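Local coordinates for protein subclass B3 metallo-beta-lactamase (Sphingobium indicum, PDB 7LUU) that probably hydrolyses beta-lactam antibiotics with a two-zinc active site, as a subclass B3 metallo-beta-lactamase, at residues A52-P60 against L70-V78; V142-R153 against A172-K180. All coordinates share one frame; numbering follows the deposited sequence.

Interaction 1. Residues A52-P60 against L70-V78; sequences AKEWLAPLP and LVGFAGLSV
Trp55 and Gly75 bring their backbones within 4.0 Å, CA to CA, where helix 49-55 ends against the loop between strands 68-70 and 79-82. Two backbone bonds join the two segments. Gly75 N donates to Trp55 O over 3.1 Å, from above the carbonyl plane and bent at the hydrogen (143°). Ala74 N reaches Ala57 O at 2.9 Å, in the carbonyl plane and straighter (158°). Further on, two waters bridge Leu59 and Gly72: one donates to both Leu59 O and Gly72 O, and the other links Leu59 N and Gly72 O.

The Leu56 and Phe73 side chains run alongside each other. Leu56 CD2 makes a CH-pi contact over one ring face, 3.9 Å from the Phe73 centroid, while Ala57 O sits at the ring edge. Phe73 CG stands anti to its carbonyl carbon (chi1 -51°), which keeps the ring alongside Leu56. Met100 and Ile101 of helix 98-107 also touch this ring. Leu76 sets CD1 against Trp55 CB at 3.6 Å, and its CD2 lies over one face of the indole. Leu59 CD1 rests on Ala74 CA at 3.6 Å. Ala57 CB and Ala74 CB touch at 3.8 Å.

Leu76 also lies close to His127 and His267, ligands of one zinc. Through Leu76 the contact reaches the second shell of that zinc. Its polar links run through main chain and water, and the side chains that meet across it are apolar.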
loop_
_atom_site.group_PDB
_atom_site.type_symbol
_atom_site.label_atom_id
_atom_site.label_comp_id
_atom_site.label_asym_id
_atom_site.label_seq_id
_atom_site.Cartn_x
_atom_site.Cartn_y
_atom_site.Cartn_z
ATOM N N ALA A 52 0.907 8.620 -14.981
ATOM C CA ALA A 52 -0.395 8.726 -14.352
ATOM C C ALA A 52 -1.539 8.447 -15.327
ATOM O O ALA A 52 -2.629 8.040 -14.865
ATOM C CB ALA A 52 -0.555 10.117 -13.665
ATOM N N LYS A 53 -1.321 8.603 -16.655
ATOM C CA LYS A 53 -2.395 8.281 -17.599
ATOM C C LYS A 53 -2.819 6.821 -17.477
ATOM O O LYS A 53 -4.009 6.505 -17.627
ATOM C CB LYS A 53 -1.955 8.598 -19.033
ATOM C CG LYS A 53 -1.705 10.063 -19.228
ATOM C CD LYS A 53 -1.030 10.351 -20.583
ATOM C CE LYS A 53 -0.820 11.840 -20.765
ATOM N NZ LYS A 53 -0.064 12.058 -22.058
ATOM N N GLU A 54 -1.866 5.922 -17.228
ATOM C CA GLU A 54 -2.160 4.523 -16.974
ATOM C C GLU A 54 -2.505 4.260 -15.509
ATOM O O GLU A 54 -3.496 3.564 -15.213
ATOM C CB GLU A 54 -0.974 3.633 -17.349
ATOM C CG GLU A 54 -0.554 3.738 -18.793
ATOM C CD GLU A 54 -0.325 2.389 -19.415
ATOM O OE1 GLU A 54 -1.017 2.117 -20.422
ATOM O OE2 GLU A 54 0.524 1.599 -18.898
ATOM N N TRP A 55 -1.649 4.719 -14.589
ATOM C CA TRP A 55 -1.862 4.427 -13.175
ATOM C C TRP A 55 -3.225 4.906 -12.710
ATOM O O TRP A 55 -3.873 4.233 -11.908
ATOM C CB TRP A 55 -0.818 5.136 -12.299
ATOM C CG TRP A 55 0.487 4.452 -12.170
ATOM C CD1 TRP A 55 0.747 3.112 -12.252
ATOM C CD2 TRP A 55 1.728 5.092 -11.844
ATOM N NE1 TRP A 55 2.107 2.883 -12.009
ATOM C CE2 TRP A 55 2.717 4.092 -11.765
ATOM C CE3 TRP A 55 2.100 6.434 -11.631
ATOM C CZ2 TRP A 55 4.060 4.401 -11.461
ATOM C CZ3 TRP A 55 3.447 6.741 -11.361
ATOM C CH2 TRP A 55 4.392 5.717 -11.265
ATOM N N LEU A 56 -3.634 6.107 -13.136
ATOM C CA LEU A 56 -4.838 6.714 -12.595
ATOM C C LEU A 56 -6.028 6.556 -13.553
ATOM O O LEU A 56 -7.033 7.235 -13.407
ATOM C CB LEU A 56 -4.593 8.208 -12.314
ATOM C CG LEU A 56 -3.493 8.438 -11.293
ATOM C CD1 LEU A 56 -3.405 9.964 -10.972
ATOM C CD2 LEU A 56 -3.766 7.693 -9.996
ATOM N N ALA A 57 -5.949 5.619 -14.506
ATOM C CA ALA A 57 -7.125 5.417 -15.346
ATOM C C ALA A 57 -8.337 5.092 -14.456
ATOM O O ALA A 57 -8.228 4.318 -13.495
ATOM C CB ALA A 57 -6.839 4.286 -16.344
ATOM N N PRO A 58 -9.486 5.670 -14.722
ATOM C CA PRO A 58 -10.578 5.575 -13.758
ATOM C C PRO A 58 -11.269 4.230 -13.800
ATOM O O PRO A 58 -11.446 3.619 -14.876
ATOM C CB PRO A 58 -11.556 6.671 -14.203
ATOM C CG PRO A 58 -11.265 6.847 -15.711
ATOM C CD PRO A 58 -9.773 6.626 -15.828
ATOM N N LEU A 59 -11.812 3.858 -12.637
ATOM C CA LEU A 59 -12.695 2.696 -12.476
ATOM C C LEU A 59 -13.838 3.091 -11.559
ATOM O O LEU A 59 -13.624 3.827 -10.590
ATOM C CB LEU A 59 -11.940 1.515 -11.854
ATOM C CG LEU A 59 -10.834 0.878 -12.722
ATOM C CD1 LEU A 59 -10.124 -0.209 -11.897
ATOM C CD2 LEU A 59 -11.419 0.271 -14.067
ATOM N N PRO A 60 -15.043 2.575 -11.767
ATOM C CA PRO A 60 -16.070 2.830 -10.803
ATOM C C PRO A 60 -15.693 2.229 -9.462
ATOM O O PRO A 60 -15.180 1.098 -9.392
ATOM C CB PRO A 60 -17.303 2.111 -11.386
ATOM C CG PRO A 60 -16.696 0.926 -12.200
ATOM C CD PRO A 60 -15.434 1.576 -12.808
ATOM N N LEU A 70 -13.310 -0.826 -2.934
ATOM C CA LEU A 70 -12.199 -0.252 -3.703
ATOM C C LEU A 70 -12.582 1.115 -4.236
ATOM O O LEU A 70 -13.654 1.284 -4.848
ATOM C CB LEU A 70 -11.847 -1.139 -4.895
ATOM C CG LEU A 70 -11.182 -2.431 -4.377
ATOM C CD1 LEU A 70 -10.934 -3.438 -5.501
ATOM C CD2 LEU A 70 -9.892 -2.206 -3.508
ATOM N N VAL A 71 -11.695 2.084 -4.032
ATOM C CA VAL A 71 -11.951 3.462 -4.508
ATOM C C VAL A 71 -10.752 4.017 -5.274
ATOM O O VAL A 71 -10.639 5.221 -5.506
ATOM C CB VAL A 71 -12.322 4.418 -3.362
ATOM C CG1 VAL A 71 -13.712 4.034 -2.814
ATOM C CG2 VAL A 71 -11.239 4.439 -2.244
ATOM N N GLY A 72 -9.868 3.130 -5.704
ATOM C CA GLY A 72 -8.686 3.494 -6.446
ATOM C C GLY A 72 -8.862 3.459 -7.961
ATOM O O GLY A 72 -9.882 3.954 -8.496
ATOM N N PHE A 73 -7.809 3.060 -8.659
ATOM C CA PHE A 73 -7.677 3.279 -10.115
ATOM C C PHE A 73 -7.234 1.990 -10.794
ATOM O O PHE A 73 -6.920 1.010 -10.126
ATOM C CB PHE A 73 -6.643 4.375 -10.373
ATOM C CG PHE A 73 -6.923 5.602 -9.567
ATOM C CD1 PHE A 73 -7.833 6.521 -10.048
ATOM C CD2 PHE A 73 -6.399 5.781 -8.261
ATOM C CE1 PHE A 73 -8.156 7.641 -9.293
ATOM C CE2 PHE A 73 -6.761 6.893 -7.512
ATOM C CZ PHE A 73 -7.619 7.827 -8.001
ATOM N N ALA A 74 -7.107 2.027 -12.148
ATOM C CA ALA A 74 -6.756 0.799 -12.835
ATOM C C ALA A 74 -5.389 0.316 -12.428
ATOM O O ALA A 74 -5.151 -0.898 -12.361
ATOM C CB ALA A 74 -6.830 1.014 -14.354
ATOM N N GLY A 75 -4.473 1.229 -12.151
ATOM C CA GLY A 75 -3.095 0.808 -11.876
ATOM C C GLY A 75 -2.629 0.953 -10.421
ATOM O O GLY A 75 -1.478 0.572 -10.107
ATOM N N LEU A 76 -3.488 1.462 -9.532
ATOM C CA LEU A 76 -3.089 1.699 -8.120
ATOM C C LEU A 76 -4.298 1.432 -7.264
ATOM O O LEU A 76 -5.349 2.080 -7.413
ATOM C CB LEU A 76 -2.609 3.171 -7.942
ATOM C CG LEU A 76 -1.329 3.560 -8.693
ATOM C CD1 LEU A 76 -1.091 5.057 -8.669
ATOM C CD2 LEU A 76 -0.144 2.818 -8.040
ATOM N N SER A 77 -4.130 0.533 -6.313
ATOM C CA SER A 77 -5.238 0.166 -5.432
ATOM C C SER A 77 -5.350 1.144 -4.279
ATOM O O SER A 77 -4.346 1.505 -3.653
ATOM C CB SER A 77 -5.026 -1.238 -4.852
ATOM O OG SER A 77 -4.951 -2.188 -5.935
ATOM N N VAL A 78 -6.591 1.539 -3.982
ATOM C CA VAL A 78 -6.918 2.278 -2.749
ATOM C C VAL A 78 -8.160 1.617 -2.158
ATOM O O VAL A 78 -9.163 1.449 -2.871
ATOM C CB VAL A 78 -7.201 3.777 -3.042
ATOM C CG1 VAL A 78 -7.553 4.542 -1.730
ATOM C CG2 VAL A 78 -6.005 4.421 -3.811
HETATM O O HOH W 1 -12.494 2.992 -8.118
HETATM O O HOH W 2 -11.160 5.702 -10.336
#

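Interaction 2. Residues V142-R153 against A172-K180. With SO4 (sulfate ion), chain B.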
loop_
_atom_site.group_PDB
_atom_site.type_symbol
_atom_site.label_atom_id
_atom_site.label_comp_id
_atom_site.label_asym_id
_atom_site.label_seq_id
_atom_site.Cartn_x
_atom_site.Cartn_y
_atom_site.Cartn_z
ATOM N N VAL A 142 -2.601 9.202 9.859
ATOM C CA VAL A 142 -1.931 8.304 8.923
ATOM C C VAL A 142 -1.212 7.249 9.715
ATOM O O VAL A 142 -0.513 7.569 10.693
ATOM C CB VAL A 142 -0.948 9.102 8.037
ATOM C CG1 VAL A 142 -0.261 8.129 7.028
ATOM C CG2 VAL A 142 -1.728 10.137 7.294
ATOM N N VAL A 143 -1.311 6.004 9.264
ATOM C CA VAL A 143 -0.814 4.869 10.048
ATOM C C VAL A 143 0.195 4.121 9.214
ATOM O O VAL A 143 -0.080 3.814 8.053
ATOM C CB VAL A 143 -1.969 3.924 10.411
ATOM C CG1 VAL A 143 -1.413 2.809 11.289
ATOM C CG2 VAL A 143 -3.130 4.661 11.124
ATOM N N ALA A 144 1.377 3.827 9.797
ATOM C CA ALA A 144 2.444 3.183 9.017
ATOM C C ALA A 144 3.356 2.394 9.953
ATOM O O ALA A 144 3.246 2.474 11.175
ATOM C CB ALA A 144 3.289 4.202 8.246
ATOM N N SER A 145 4.273 1.666 9.358
ATOM C CA SER A 145 5.366 1.083 10.119
ATOM C C SER A 145 6.326 2.148 10.619
ATOM O O SER A 145 6.284 3.331 10.222
ATOM C CB SER A 145 6.126 0.089 9.267
ATOM O OG SER A 145 6.819 0.773 8.249
ATOM N N ARG A 146 7.225 1.716 11.502
ATOM C CA ARG A 146 8.246 2.637 12.012
ATOM C C ARG A 146 9.077 3.245 10.866
ATOM O O ARG A 146 9.205 4.475 10.769
ATOM C CB ARG A 146 9.137 1.922 13.052
ATOM C CG ARG A 146 10.163 2.927 13.654
ATOM C CD ARG A 146 11.100 2.233 14.637
ATOM N NE ARG A 146 11.966 1.280 13.929
ATOM C CZ ARG A 146 13.144 1.595 13.376
ATOM N NH1 ARG A 146 13.815 0.666 12.760
ATOM N NH2 ARG A 146 13.626 2.838 13.397
ATOM N N ARG A 147 9.662 2.391 9.997
ATOM C CA ARG A 147 10.462 2.901 8.884
ATOM C C ARG A 147 9.608 3.603 7.846
ATOM O O ARG A 147 10.038 4.611 7.230
ATOM C CB ARG A 147 11.256 1.741 8.254
ATOM C CG ARG A 147 12.396 1.266 9.149
ATOM C CD ARG A 147 13.477 2.325 9.452
ATOM N NE ARG A 147 13.907 3.059 8.273
ATOM C CZ ARG A 147 14.716 2.590 7.321
ATOM N NH1 ARG A 147 15.291 1.371 7.465
ATOM N NH2 ARG A 147 14.991 3.370 6.253
ATOM N N GLY A 148 8.420 3.062 7.613
ATOM C CA GLY A 148 7.491 3.704 6.697
ATOM C C GLY A 148 7.165 5.117 7.137
ATOM O O GLY A 148 7.194 6.043 6.328
ATOM N N ALA A 149 6.849 5.290 8.429
ATOM C CA ALA A 149 6.534 6.617 8.960
ATOM C C ALA A 149 7.679 7.606 8.755
ATOM O O ALA A 149 7.450 8.811 8.506
ATOM C CB ALA A 149 6.206 6.523 10.451
ATOM N N GLU A 150 8.901 7.129 8.890
ATOM C CA GLU A 150 10.056 8.008 8.680
ATOM C C GLU A 150 10.095 8.517 7.240
ATOM O O GLU A 150 10.367 9.714 7.001
ATOM C CB GLU A 150 11.363 7.264 8.969
ATOM C CG GLU A 150 11.544 6.901 10.443
ATOM C CD GLU A 150 12.773 6.056 10.699
ATOM O OE1 GLU A 150 13.444 5.625 9.749
ATOM O OE2 GLU A 150 13.077 5.854 11.902
ATOM N N GLY A 151 9.790 7.628 6.288
ATOM C CA GLY A 151 9.727 8.042 4.897
ATOM C C GLY A 151 8.548 8.945 4.624
ATOM O O GLY A 151 8.645 9.840 3.795
ATOM N N LEU A 152 7.418 8.710 5.312
ATOM C CA LEU A 152 6.250 9.573 5.097
ATOM C C LEU A 152 6.525 10.975 5.612
ATOM O O LEU A 152 6.110 11.946 4.996
ATOM C CB LEU A 152 5.011 8.968 5.798
ATOM C CG LEU A 152 4.514 7.642 5.183
ATOM C CD1 LEU A 152 3.358 7.111 6.064
ATOM C CD2 LEU A 152 4.009 7.858 3.747
ATOM N N ARG A 153 7.221 11.083 6.749
ATOM C CA ARG A 153 7.533 12.385 7.348
ATOM C C ARG A 153 8.455 13.159 6.458
ATOM O O ARG A 153 8.366 14.413 6.370
ATOM C CB ARG A 153 8.228 12.200 8.711
ATOM C CG ARG A 153 7.355 11.790 9.853
ATOM C CD ARG A 153 8.128 11.715 11.244
ATOM N NE ARG A 153 7.357 10.896 12.157
ATOM C CZ ARG A 153 7.669 9.651 12.512
ATOM N NH1 ARG A 153 6.866 8.992 13.357
ATOM N NH2 ARG A 153 8.774 9.078 12.031
ATOM N N ALA A 172 4.851 15.649 2.204
ATOM C CA ALA A 172 5.209 15.041 3.480
ATOM C C ALA A 172 4.009 14.976 4.417
ATOM O O ALA A 172 3.094 15.795 4.360
ATOM C CB ALA A 172 6.345 15.805 4.169
ATOM N N VAL A 173 4.033 13.985 5.306
ATOM C CA VAL A 173 2.948 13.750 6.245
ATOM C C VAL A 173 3.474 14.005 7.642
ATOM O O VAL A 173 4.532 13.494 8.005
ATOM C CB VAL A 173 2.483 12.270 6.162
ATOM C CG1 VAL A 173 1.365 11.924 7.216
ATOM C CG2 VAL A 173 2.023 11.920 4.799
ATOM N N SER A 174 2.657 14.617 8.473
ATOM C CA SER A 174 3.107 14.854 9.831
ATOM C C SER A 174 2.287 14.107 10.866
ATOM O O SER A 174 2.820 13.784 11.927
ATOM C CB SER A 174 3.084 16.366 10.143
ATOM O OG SER A 174 1.892 16.967 9.647
ATOM N N ARG A 175 1.018 13.790 10.580
ATOM C CA ARG A 175 0.080 13.312 11.613
ATOM C C ARG A 175 0.097 11.792 11.516
ATOM O O ARG A 175 -0.705 11.222 10.754
ATOM C CB ARG A 175 -1.345 13.833 11.381
ATOM C CG ARG A 175 -2.403 13.415 12.455
ATOM C CD ARG A 175 -3.832 13.769 12.039
ATOM N NE ARG A 175 -4.033 15.204 11.802
ATOM C CZ ARG A 175 -4.599 15.735 10.709
ATOM N NH1 ARG A 175 -5.080 14.966 9.719
ATOM N NH2 ARG A 175 -4.723 17.085 10.637
ATOM N N LEU A 176 0.968 11.138 12.329
ATOM C CA LEU A 176 1.409 9.751 12.077
ATOM C C LEU A 176 1.313 8.891 13.320
ATOM O O LEU A 176 1.727 9.303 14.420
ATOM C CB LEU A 176 2.856 9.678 11.640
ATOM C CG LEU A 176 3.025 10.045 10.168
ATOM C CD1 LEU A 176 4.391 10.572 9.915
ATOM C CD2 LEU A 176 2.823 8.838 9.320
ATOM N N ARG A 177 0.802 7.686 13.144
ATOM C CA ARG A 177 0.721 6.683 14.178
ATOM C C ARG A 177 1.524 5.515 13.670
ATOM O O ARG A 177 1.294 5.076 12.542
ATOM C CB ARG A 177 -0.721 6.222 14.390
ATOM C CG ARG A 177 -0.839 5.002 15.319
ATOM C CD ARG A 177 -2.325 4.796 15.602
ATOM N NE ARG A 177 -2.603 3.573 16.319
ATOM C CZ ARG A 177 -3.739 3.372 16.991
ATOM N NH1 ARG A 177 -3.953 2.232 17.639
ATOM N NH2 ARG A 177 -4.657 4.338 17.021
ATOM N N VAL A 178 2.474 5.034 14.471
ATOM C CA VAL A 178 3.291 3.880 14.073
ATOM C C VAL A 178 2.665 2.599 14.618
ATOM O O VAL A 178 2.349 2.510 15.817
ATOM C CB VAL A 178 4.719 4.031 14.596
ATOM C CG1 VAL A 178 5.534 2.759 14.425
ATOM C CG2 VAL A 178 5.387 5.183 13.872
ATOM N N MET A 179 2.519 1.594 13.760
ATOM C CA MET A 179 2.191 0.224 14.215
ATOM C C MET A 179 3.399 -0.682 14.141
ATOM O O MET A 179 4.130 -0.666 13.149
ATOM C CB MET A 179 1.189 -0.399 13.297
ATOM C CG MET A 179 0.231 0.508 13.173
ATOM S SD MET A 179 -0.927 0.206 14.334
ATOM C CE MET A 179 -1.912 -0.231 12.948
ATOM N N LYS A 180 3.527 -1.534 15.155
ATOM C CA LYS A 180 4.516 -2.597 15.165
ATOM C C LYS A 180 4.002 -3.791 14.400
ATOM O O LYS A 180 2.816 -3.942 14.154
ATOM C CB LYS A 180 4.761 -3.053 16.600
ATOM C CG LYS A 180 5.319 -1.950 17.492
ATOM C CD LYS A 180 5.782 -2.550 18.783
ATOM C CE LYS A 180 6.488 -1.544 19.666
ATOM N NZ LYS A 180 6.279 -1.863 21.115
HETATM S S SO4 B . 11.604 -2.172 13.199
HETATM O O1 SO4 B . 12.948 -2.351 13.737
HETATM O O2 SO4 B . 11.683 -1.323 12.016
HETATM O O3 SO4 B . 11.087 -3.490 12.824
HETATM O O4 SO4 B . 10.750 -1.510 14.184
HETATM O O HOH W 3 6.768 -0.981 12.754
HETATM O O HOH W 4 6.629 16.073 7.974
HETATM O O HOH W 5 4.842 9.001 15.295
#
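Strand 141-144, helix 146-154 and strand 176-178 form a beta-alpha-beta unit, and this contact joins its parts. The strands pair in parallel. Arg177 N donates to Val142 O at 2.8 Å, and Arg177 O accepts from Ala144 N; Val142 N to Arg175 O and Met179 N to Ala144 O extend the ladder.

Between sheet and helix, Leu176 packs both methyls: CD2 meets Leu152 CD1 at 3.7 Å, and CD1 lies against the aliphatic chain of Arg153, closer than carbons usually pack. Val178 CG2 touches Ala149 CB at 3.8 Å. Val142 CG2 and Val173 CG1 meet tip to tip at 3.6 Å, and both residues also touch Ile131 of helix 131-138. On the other sheet face Val143 packs against Met179, though the close approach is doubtful.

Ser145 N-caps the helix: OG accepts from Gly148 N at 2.9 Å and also bonds Gly203. Arg146 bends at chi3 (67°), and a sulfate, probably from the crystallisation liquor, lies in plane at its guanidinium edge, with NE donating to O4 at 3.1 Å.

Main-chain bonds therefore fix the strand register. Aliphatic packing seats the helix, with Arg153 over its edge, and Arg146, Arg147 and Glu150 form a salt-bridge network.

In the fold
Interaction 1 is complete in the chain before interaction 2 begins. Their centres lie 24 Å apart, on opposite sides of the chain's centre, and their nearest atoms are about 12 Å apart, so they do not touch. Interaction 2 includes two strands of the seven-stranded mixed sheet, one of them the outermost strand 176-178. Interaction 1 includes the loop between two others, 68-70 and 79-82. Between them run strands 87-90 and 115-119. The side chain of Leu76 is about 4 Å from that of His127, and the side chain of Leu152 about 7 Å from that of Glu122. A loop residue of interaction 1 thus comes close to the dinuclear site, while the helix of interaction 2 lies farther off.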